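Local coordinates for putative uncharacterized protein (Staphylococcus aureus subsp. aureus Mu50, PDB 3FYM) that probably binds DNA through the helix-turn-helix of its N-terminal soluble domain, as a putative membrane protein, at residues Q24-K29 and I54-S59; E37-D42 and Q73-S78; N46-E51 and P77-E82. All blocks are in the same frame, centred on the assembly; numbering follows the deposited sequence. Where two conformers were deposited one is given.

Interaction 1 (Q24-K29 and I54-S59); sequences QRTGIK and IRKYAS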
loop_
_atom_site.group_PDB
_atom_site.type_symbol
_atom_site.label_atom_id
_atom_site.label_comp_id
_atom_site.label_asym_id
_atom_site.label_seq_id
_atom_site.Cartn_x
_atom_site.Cartn_y
_atom_site.Cartn_z
ATOM N N GLN A 24 -6.816 -4.656 -10.645
ATOM C CA GLN A 24 -6.383 -5.356 -11.827
ATOM C C GLN A 24 -4.876 -5.342 -11.959
ATOM O O GLN A 24 -4.312 -6.388 -12.345
ATOM C CB GLN A 24 -6.994 -4.719 -13.080
ATOM C CG GLN A 24 -8.484 -5.091 -13.218
ATOM C CD GLN A 24 -9.104 -4.266 -14.352
ATOM O OE1 GLN A 24 -8.492 -3.394 -14.935
ATOM N NE2 GLN A 24 -10.370 -4.546 -14.595
ATOM N N ARG A 25 -4.244 -4.212 -11.775
ATOM C CA ARG A 25 -2.795 -4.048 -12.007
ATOM C C ARG A 25 -1.969 -4.680 -10.892
ATOM O O ARG A 25 -0.831 -5.101 -11.162
ATOM C CB ARG A 25 -2.429 -2.578 -12.160
ATOM C CG ARG A 25 -2.839 -1.898 -13.443
ATOM C CD ARG A 25 -1.747 -1.782 -14.475
ATOM N NE ARG A 25 -0.388 -2.206 -14.300
ATOM C CZ ARG A 25 0.779 -1.577 -14.301
ATOM N NH1 ARG A 25 1.974 -2.182 -14.122
ATOM N NH2 ARG A 25 0.826 -0.246 -14.486
ATOM N N THR A 26 -2.467 -4.700 -9.675
ATOM C CA THR A 26 -1.667 -5.159 -8.538
ATOM C C THR A 26 -1.962 -6.587 -8.182
ATOM O O THR A 26 -1.176 -7.263 -7.512
ATOM C CB THR A 26 -1.900 -4.342 -7.262
ATOM O OG1 THR A 26 -3.317 -4.278 -6.979
ATOM C CG2 THR A 26 -1.527 -2.891 -7.455
ATOM N N GLY A 27 -3.172 -7.063 -8.514
ATOM C CA GLY A 27 -3.656 -8.321 -8.007
ATOM C C GLY A 27 -4.082 -8.383 -6.577
ATOM O O GLY A 27 -4.397 -9.424 -5.991
ATOM N N ILE A 28 -4.168 -7.392 -5.796
ATOM C CA ILE A 28 -4.586 -7.051 -4.481
ATOM C C ILE A 28 -6.070 -6.640 -4.567
ATOM O O ILE A 28 -6.494 -5.729 -5.244
ATOM C CB ILE A 28 -3.758 -5.949 -3.819
ATOM C CG1 ILE A 28 -2.254 -6.279 -3.845
ATOM C CG2 ILE A 28 -4.230 -5.729 -2.391
ATOM C CD1 ILE A 28 -1.371 -5.092 -3.487
ATOM N N LYS A 29 -6.869 -7.300 -3.732
ATOM C CA LYS A 29 -8.301 -7.036 -3.723
ATOM C C LYS A 29 -8.573 -5.627 -3.241
ATOM O O LYS A 29 -7.904 -5.089 -2.344
ATOM C CB LYS A 29 -9.051 -8.015 -2.824
ATOM C CG LYS A 29 -9.288 -9.381 -3.465
ATOM C CD LYS A 29 -10.111 -10.259 -2.540
ATOM C CE LYS A 29 -10.309 -11.683 -3.073
ATOM N NZ LYS A 29 -11.762 -11.876 -3.367
ATOM N N ILE A 54 2.109 -2.480 -0.068
ATOM C CA ILE A 54 2.539 -1.102 -0.365
ATOM C C ILE A 54 3.489 -1.095 -1.543
ATOM O O ILE A 54 3.401 -0.229 -2.410
ATOM C CB ILE A 54 3.161 -0.475 0.895
ATOM C CG1 ILE A 54 2.085 -0.155 1.944
ATOM C CG2 ILE A 54 3.949 0.789 0.563
ATOM C CD1 ILE A 54 2.639 0.121 3.316
ATOM N N ARG A 55 4.432 -2.016 -1.564
ATOM C CA ARG A 55 5.425 -2.099 -2.631
ATOM C C ARG A 55 4.778 -2.321 -3.996
ATOM O O ARG A 55 5.147 -1.668 -4.982
ATOM C CB ARG A 55 6.416 -3.214 -2.312
ATOM C CG ARG A 55 7.494 -3.451 -3.287
ATOM C CD ARG A 55 8.472 -4.538 -2.818
ATOM N NE ARG A 55 9.084 -4.140 -1.522
ATOM C CZ ARG A 55 10.077 -3.258 -1.429
ATOM N NH1 ARG A 55 10.510 -2.929 -0.253
ATOM N NH2 ARG A 55 10.606 -2.722 -2.500
ATOM N N LYS A 56 3.819 -3.235 -4.062
ATOM C CA LYS A 56 3.187 -3.502 -5.341
ATOM C C LYS A 56 2.363 -2.307 -5.794
ATOM O O LYS A 56 2.376 -1.939 -6.970
ATOM C CB LYS A 56 2.344 -4.771 -5.218
ATOM C CG LYS A 56 1.753 -5.182 -6.549
ATOM C CD LYS A 56 2.792 -5.453 -7.618
ATOM C CE LYS A 56 2.187 -5.953 -8.915
ATOM N NZ LYS A 56 3.274 -6.442 -9.815
ATOM N N TYR A 57 1.603 -1.702 -4.873
ATOM C CA TYR A 57 0.854 -0.484 -5.171
ATOM C C TYR A 57 1.799 0.569 -5.724
ATOM O O TYR A 57 1.589 1.139 -6.809
ATOM C CB TYR A 57 0.074 -0.101 -3.931
ATOM C CG TYR A 57 -0.928 0.999 -3.987
ATOM C CD1 TYR A 57 -0.884 2.086 -4.862
ATOM C CD2 TYR A 57 -1.979 1.005 -3.079
ATOM C CE1 TYR A 57 -1.789 3.075 -4.869
ATOM C CE2 TYR A 57 -2.932 2.020 -3.056
ATOM C CZ TYR A 57 -2.843 3.061 -3.936
ATOM O OH TYR A 57 -3.728 4.075 -3.997
ATOM N N ALA A 58 2.835 0.887 -4.939
ATOM C CA ALA A 58 3.797 1.927 -5.319
ATOM C C ALA A 58 4.342 1.677 -6.704
ATOM O O ALA A 58 4.451 2.567 -7.543
ATOM C CB ALA A 58 4.899 2.027 -4.280
ATOM N N SER A 59 4.758 0.435 -6.976
ATOM C CA SER A 59 5.372 0.159 -8.274
ATOM C C SER A 59 4.393 0.400 -9.395
ATOM O O SER A 59 4.752 0.992 -10.428
ATOM C CB SER A 59 5.935 -1.271 -8.270
ATOM O OG SER A 59 4.903 -2.218 -8.387
#

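Interaction 2 (E37-D42 and Q73-S78); sequences ENNEFD and QDEIPS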
loop_
_atom_site.group_PDB
_atom_site.type_symbol
_atom_site.label_atom_id
_atom_site.label_comp_id
_atom_site.label_asym_id
_atom_site.label_seq_id
_atom_site.Cartn_x
_atom_site.Cartn_y
_atom_site.Cartn_z
ATOM N N GLU A 37 -4.889 2.390 1.903
ATOM C CA GLU A 37 -5.039 3.835 1.699
ATOM C C GLU A 37 -5.399 4.537 3.010
ATOM O O GLU A 37 -5.118 5.713 3.160
ATOM C CB GLU A 37 -6.095 4.150 0.623
ATOM C CG GLU A 37 -5.637 3.739 -0.752
ATOM C CD GLU A 37 -6.570 4.085 -1.896
ATOM O OE1 GLU A 37 -7.717 4.480 -1.676
ATOM O OE2 GLU A 37 -6.105 3.923 -3.058
ATOM N N ASN A 38 -6.059 3.782 3.898
ATOM C CA ASN A 38 -6.512 4.306 5.178
ATOM C C ASN A 38 -5.601 3.915 6.330
ATOM O O ASN A 38 -5.959 4.157 7.506
ATOM C CB ASN A 38 -7.972 3.902 5.411
ATOM C CG ASN A 38 -8.810 4.668 4.383
ATOM O OD1 ASN A 38 -9.157 4.168 3.288
ATOM N ND2 ASN A 38 -9.070 5.926 4.574
ATOM N N ASN A 39 -4.433 3.350 6.055
ATOM C CA ASN A 39 -3.490 2.919 7.111
ATOM C C ASN A 39 -4.137 1.913 8.069
ATOM O O ASN A 39 -3.737 1.789 9.227
ATOM C CB ASN A 39 -2.835 4.077 7.852
ATOM C CG ASN A 39 -1.605 4.657 7.142
ATOM O OD1 ASN A 39 -1.660 4.956 5.964
ATOM N ND2 ASN A 39 -0.532 4.869 7.876
ATOM N N GLU A 40 -5.095 1.137 7.576
ATOM C CA GLU A 40 -5.805 0.137 8.363
ATOM C C GLU A 40 -5.102 -1.201 8.300
ATOM O O GLU A 40 -5.664 -2.244 7.913
ATOM C CB GLU A 40 -7.253 0.021 7.879
ATOM C CG GLU A 40 -8.079 1.273 8.151
ATOM C CD GLU A 40 -9.389 1.356 7.402
ATOM O OE1 GLU A 40 -9.608 0.636 6.414
ATOM O OE2 GLU A 40 -10.219 2.222 7.805
ATOM N N PHE A 41 -3.820 -1.225 8.669
ATOM C CA PHE A 41 -3.027 -2.444 8.479
ATOM C C PHE A 41 -3.496 -3.599 9.349
ATOM O O PHE A 41 -3.344 -4.769 8.966
ATOM C CB PHE A 41 -1.542 -2.154 8.750
ATOM C CG PHE A 41 -0.994 -1.048 7.883
ATOM C CD1 PHE A 41 -0.644 0.158 8.433
ATOM C CD2 PHE A 41 -0.861 -1.235 6.542
ATOM C CE1 PHE A 41 -0.180 1.201 7.666
ATOM C CE2 PHE A 41 -0.379 -0.211 5.754
ATOM C CZ PHE A 41 -0.060 1.004 6.316
ATOM N N ASP A 42 -4.086 -3.283 10.511
ATOM C CA ASP A 42 -4.602 -4.361 11.358
ATOM C C ASP A 42 -5.864 -5.010 10.775
ATOM O O ASP A 42 -6.307 -6.024 11.318
ATOM C CB ASP A 42 -4.893 -3.872 12.771
ATOM C CG ASP A 42 -5.761 -2.695 12.879
ATOM O OD1 ASP A 42 -6.302 -2.189 11.901
ATOM O OD2 ASP A 42 -5.878 -2.139 13.989
ATOM N N GLN A 73 8.232 4.490 7.723
ATOM C CA GLN A 73 8.495 3.171 8.335
ATOM C C GLN A 73 7.813 3.031 9.673
ATOM O O GLN A 73 7.417 1.924 10.025
ATOM C CB GLN A 73 9.972 2.961 8.383
ATOM C CG GLN A 73 10.723 3.931 9.225
ATOM C CD GLN A 73 12.209 3.665 8.906
ATOM O OE1 GLN A 73 12.979 4.438 8.209
ATOM N NE2 GLN A 73 12.699 2.519 9.361
ATOM N N ASP A 74 7.669 4.107 10.465
ATOM C CA ASP A 74 7.044 3.960 11.773
ATOM C C ASP A 74 5.561 3.675 11.685
ATOM O O ASP A 74 4.964 3.220 12.669
ATOM C CB ASP A 74 7.266 5.196 12.642
ATOM C CG ASP A 74 8.723 5.495 12.872
ATOM O OD1 ASP A 74 9.033 6.668 13.106
ATOM O OD2 ASP A 74 9.532 4.530 12.881
ATOM N N GLU A 75 4.917 3.932 10.533
ATOM C CA GLU A 75 3.533 3.642 10.304
ATOM C C GLU A 75 3.299 2.175 9.882
ATOM O O GLU A 75 2.207 1.648 10.049
ATOM C CB GLU A 75 2.959 4.492 9.164
ATOM C CG GLU A 75 3.136 5.985 9.342
ATOM C CD GLU A 75 2.843 6.729 8.048
ATOM O OE1 GLU A 75 1.998 6.273 7.242
ATOM O OE2 GLU A 75 3.471 7.782 7.807
ATOM N N ILE A 76 4.302 1.599 9.230
ATOM C CA ILE A 76 4.130 0.383 8.476
ATOM C C ILE A 76 4.559 -0.796 9.298
ATOM O O ILE A 76 5.718 -0.849 9.748
ATOM C CB ILE A 76 4.941 0.432 7.173
ATOM C CG1 ILE A 76 4.482 1.590 6.280
ATOM C CG2 ILE A 76 4.861 -0.911 6.435
ATOM C CD1 ILE A 76 5.442 1.903 5.161
ATOM N N PRO A 77 3.708 -1.794 9.512
ATOM C CA PRO A 77 4.152 -3.007 10.230
ATOM C C PRO A 77 5.155 -3.752 9.366
ATOM O O PRO A 77 4.788 -4.208 8.293
ATOM C CB PRO A 77 2.872 -3.801 10.467
ATOM C CG PRO A 77 1.777 -3.063 9.870
ATOM C CD PRO A 77 2.301 -1.882 9.124
ATOM N N SER A 78 6.373 -3.897 9.841
ATOM C CA SER A 78 7.334 -4.740 9.159
ATOM C C SER A 78 6.943 -6.211 9.311
ATOM O O SER A 78 6.246 -6.629 10.204
ATOM C CB SER A 78 8.770 -4.486 9.650
ATOM O OG SER A 78 8.857 -4.791 11.059
#

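Interaction 3 (N46-E51 and P77-E82); sequences NKNYSE and PSNQAE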
loop_
_atom_site.group_PDB
_atom_site.type_symbol
_atom_site.label_atom_id
_atom_site.label_comp_id
_atom_site.label_asym_id
_atom_site.label_seq_id
_atom_site.Cartn_x
_atom_site.Cartn_y
_atom_site.Cartn_z
ATOM N N ASN A 46 -3.352 -10.904 6.840
ATOM C CA ASN A 46 -1.968 -11.148 7.212
ATOM C C ASN A 46 -1.241 -9.827 7.178
ATOM O O ASN A 46 -0.845 -9.333 6.112
ATOM C CB ASN A 46 -1.298 -12.175 6.315
ATOM C CG ASN A 46 0.043 -12.574 6.862
ATOM O OD1 ASN A 46 0.627 -11.861 7.687
ATOM N ND2 ASN A 46 0.543 -13.743 6.447
ATOM N N LYS A 47 -1.089 -9.202 8.345
ATOM C CA LYS A 47 -0.464 -7.901 8.464
ATOM C C LYS A 47 0.971 -7.921 8.038
ATOM O O LYS A 47 1.559 -6.890 7.693
ATOM C CB LYS A 47 -0.642 -7.419 9.885
ATOM C CG LYS A 47 -0.226 -5.971 10.139
ATOM C CD LYS A 47 -0.216 -5.563 11.561
ATOM C CE LYS A 47 -1.207 -5.748 12.506
ATOM N NZ LYS A 47 -0.633 -5.243 13.816
ATOM N N ASN A 48 1.616 -9.110 8.055
ATOM C CA ASN A 48 2.976 -9.217 7.576
ATOM C C ASN A 48 3.153 -8.816 6.124
ATOM O O ASN A 48 4.273 -8.492 5.713
ATOM C CB ASN A 48 3.513 -10.646 7.720
ATOM C CG ASN A 48 3.788 -10.984 9.168
ATOM O OD1 ASN A 48 4.056 -10.100 9.971
ATOM N ND2 ASN A 48 3.810 -12.261 9.399
ATOM N N TYR A 49 2.066 -8.872 5.364
ATOM C CA TYR A 49 2.066 -8.495 3.936
ATOM C C TYR A 49 1.956 -7.001 3.707
ATOM O O TYR A 49 1.934 -6.580 2.569
ATOM C CB TYR A 49 0.949 -9.242 3.189
ATOM C CG TYR A 49 1.022 -10.729 3.186
ATOM C CD1 TYR A 49 -0.132 -11.456 2.831
ATOM C CD2 TYR A 49 2.146 -11.431 3.527
ATOM C CE1 TYR A 49 -0.126 -12.818 2.811
ATOM C CE2 TYR A 49 2.138 -12.834 3.497
ATOM C CZ TYR A 49 1.008 -13.517 3.134
ATOM O OH TYR A 49 0.965 -14.905 3.127
ATOM N N SER A 50 1.848 -6.215 4.789
ATOM C CA SER A 50 1.656 -4.764 4.614
ATOM C C SER A 50 2.683 -4.151 3.690
ATOM O O SER A 50 2.332 -3.409 2.744
ATOM C CB SER A 50 1.686 -4.064 5.969
ATOM O OG SER A 50 0.644 -4.388 6.826
ATOM N N GLU A 51 3.956 -4.389 3.963
ATOM C CA GLU A 51 4.998 -3.813 3.109
ATOM C C GLU A 51 4.895 -4.301 1.693
ATOM O O GLU A 51 5.020 -3.508 0.749
ATOM C CB GLU A 51 6.391 -4.115 3.695
ATOM C CG GLU A 51 7.465 -3.505 2.835
ATOM C CD GLU A 51 8.860 -3.610 3.386
ATOM O OE1 GLU A 51 9.088 -3.968 4.518
ATOM O OE2 GLU A 51 9.773 -3.255 2.685
ATOM N N PRO A 77 3.708 -1.794 9.512
ATOM C CA PRO A 77 4.152 -3.007 10.230
ATOM C C PRO A 77 5.155 -3.752 9.366
ATOM O O PRO A 77 4.788 -4.208 8.293
ATOM C CB PRO A 77 2.872 -3.801 10.467
ATOM C CG PRO A 77 1.777 -3.063 9.870
ATOM C CD PRO A 77 2.301 -1.882 9.124
ATOM N N SER A 78 6.373 -3.897 9.841
ATOM C CA SER A 78 7.334 -4.740 9.159
ATOM C C SER A 78 6.943 -6.211 9.311
ATOM O O SER A 78 6.246 -6.629 10.204
ATOM C CB SER A 78 8.770 -4.486 9.650
ATOM O OG SER A 78 8.857 -4.791 11.059
ATOM N N ASN A 79 7.477 -7.014 8.420
ATOM C CA ASN A 79 7.239 -8.458 8.336
ATOM C C ASN A 79 7.845 -9.126 9.555
ATOM O O ASN A 79 9.056 -9.153 9.733
ATOM C CB ASN A 79 7.899 -8.944 7.058
ATOM C CG ASN A 79 7.758 -10.424 6.856
ATOM O OD1 ASN A 79 6.918 -11.090 7.472
ATOM N ND2 ASN A 79 8.589 -10.954 5.917
ATOM N N GLN A 80 6.992 -9.688 10.410
ATOM C CA GLN A 80 7.386 -10.310 11.683
ATOM C C GLN A 80 7.723 -11.763 11.513
ATOM O O GLN A 80 7.274 -12.647 12.267
ATOM C CB GLN A 80 6.292 -10.047 12.730
ATOM C CG GLN A 80 6.208 -8.618 13.164
ATOM C CD GLN A 80 7.185 -8.277 14.272
ATOM O OE1 GLN A 80 7.797 -9.132 14.901
ATOM N NE2 GLN A 80 7.236 -6.969 14.443
ATOM N N ALA A 81 8.681 -12.030 10.591
ATOM C CA ALA A 81 9.068 -13.410 10.225
ATOM C C ALA A 81 10.145 -13.913 11.144
ATOM O O ALA A 81 11.301 -14.118 10.812
ATOM C CB ALA A 81 9.493 -13.421 8.751
ATOM N N GLU A 82 9.751 -14.117 12.398
ATOM C CA GLU A 82 10.716 -14.350 13.434
ATOM C C GLU A 82 11.132 -15.809 13.507
ATOM O O GLU A 82 12.317 -16.119 13.696
ATOM C CB GLU A 82 10.134 -13.852 14.771
ATOM C CG GLU A 82 11.160 -13.275 15.687
ATOM C CD GLU A 82 12.346 -13.235 16.427
ATOM O OE1 GLU A 82 12.386 -12.243 17.272
ATOM O OE2 GLU A 82 13.151 -14.179 16.452
HETATM O O HOH W 1 5.084 -5.808 6.138
HETATM O O HOH W 2 8.964 -5.688 6.296
#

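Interaction 1 (Q24-K29 and I54-S59)
With CG anti to its own backbone N (chi1 -175°), Lys56 sends the start of its aliphatic chain from helix 50-60 toward Thr26; the threonine holds OG1 between backbone N and carbonyl carbon (chi1 52°) and its CG2 anti to that carbon. That methyl meets the backbone of the opposing helix, 4.1 Å from CA of Tyr57. Beside it, Lys56 CG lies 3.8 Å from Thr26 CB and 3.7 Å from Thr26 O, so the lysine methylene touches both the side chain and the last carbonyl of helix 19-26. Ile28 approaches from the turn: its CD1 stands 4.1 Å from Lys56 CB, the two chains crossing obliquely.

Thr26 OG1 is engaged on its own side, bonding to Leu22 O one turn back and receiving a weak bond from Ile28 N at 3.4 Å. Gly27, with positive phi, turns the chain out of helix 19-26, and Lys29 is the N-cap residue before helix 30-37. This succession matches the helix-turn-helix expected from the family, here packed against helix 50-60. Thr26, Ile28 and Tyr57 all also touch Leu33 of helix 30-37.

Arg25 NH1 and Lys56 NZ, like charges, stay 6.2 Å apart. Lys56 is deposited in two conformers, consistent with a mobile end; in this one, its methylenes pack on Thr26, Ile28 and helix-end carbonyls by van der Waals contact, with little directionality.

Interaction 2 (E37-D42 and Q73-S78)
Around Asn39 and Glu75 the two loops run side by side in the same direction, CA of Asn39 lying 7.7 Å from CA of Glu75 and CA of Phe41 7.4 Å from CA of Pro77. Asn39 has positive phi as the C-prime residue of the Schellman motif that ends helix 30-37, with Glu40 N bonded back to His35 O. From this turn its amide reaches across: Asn39 ND2 donates to Glu75 OE1 at 3.0 Å, nearly straight (162°). The acceptor lies in the asparagine's amide plane, whereas the donor meets OE1 on the anti side, 27° out of the carboxylate plane.

Two residues on, Phe41 has CG anti to its carbonyl carbon (chi1 -57°), and CD of Pro77 lies over one face of its ring, while Pro77 CG meets Phe41 CB at 3.6 Å. Pro77 CD sits 3.9 Å from the ring centroid in a CH-pi contact, displaced toward the rim, and is 3.6 Å from Phe41 CG. Carbonyl carbon C of Asn39 lies over the opposite face, also toward the rim. Glu75 O comes obliquely to Phe41 CE1 at 3.4 Å.

The site joins the end of helix 30-37 and the segment after helix 65-71 to the start of helix 4-14: Glu75 OE1 also accepts from Val4 N, Asn39 OD1 accepts from Gly5 N, and Glu75 OE2 bonds to His72 ND1. With two N-H groups on OE1 and the start of a helix beside it, the carboxylate is probably stabilised in its charged form.

Interaction 3 (N46-E51 and P77-E82)
The carbonyl O of Lys47 is gripped twice by Ser50, whose OG donates at 2.8 Å in the carbonyl plane on a lone pair and whose backbone N donates at 3.0 Å to the same Lys47 O. Both residues press on Pro77: its CG lies 3.5 Å from Ser50 OG and equally 3.5 Å from Lys47 CG, the lysine chain crossing the proline at about a right angle. The serine hydroxyl is therefore tied into its own turn while its oxygen rests against the proline ring.

One water bridges Glu51 N and Pro77 O, which are 4.4 Å apart: it accepts from Glu51 N and donates to Asn48 O and, at 2.7 Å, to Pro77 O. The irregular segment after helix 65-71 packs here on the residues leading into helix 50-60, which begin with an Asx turn in which Asn46 OD1 accepts from Asn48 N.

In one of its two deposited conformers, Asn48 takes a straight bond (166°) from Gln80 N to its OD1, at 3.0 Å, so this bond may be only partly occupied. That N-H stands well above the amide carbonyl plane, 65° out of it. Gln80 is the centre of an inverse gamma turn. In the same conformer Asn79 OD1 comes 3.4 Å from Asn48 CB, with the two amide planes 59° apart. Glu51 OE2, for its part, pairs with Arg55 in a salt bridge.

Overall arrangement
From the N terminus, the chain first supplies 24-29, the end of helix 19-26 and the turn after it, which meets helix 50-60 in interaction 1 and closes a loop of 24 residues. Within that loop lie 37-42 and 46-51, whose partners come only after helix 65-71, so interactions 2 and 3 both cross interaction 1. Both finish in the segment after helix 65-71 and share Pro77 and Ser78; 46-51 itself lies between the two segments of interaction 2. Helix 50-60 serves interactions 1 and 3. Interactions 1 and 2 also touch: Tyr57 OH reaches Glu37 OE2, and Ile54 packs on Ile76 and Phe41.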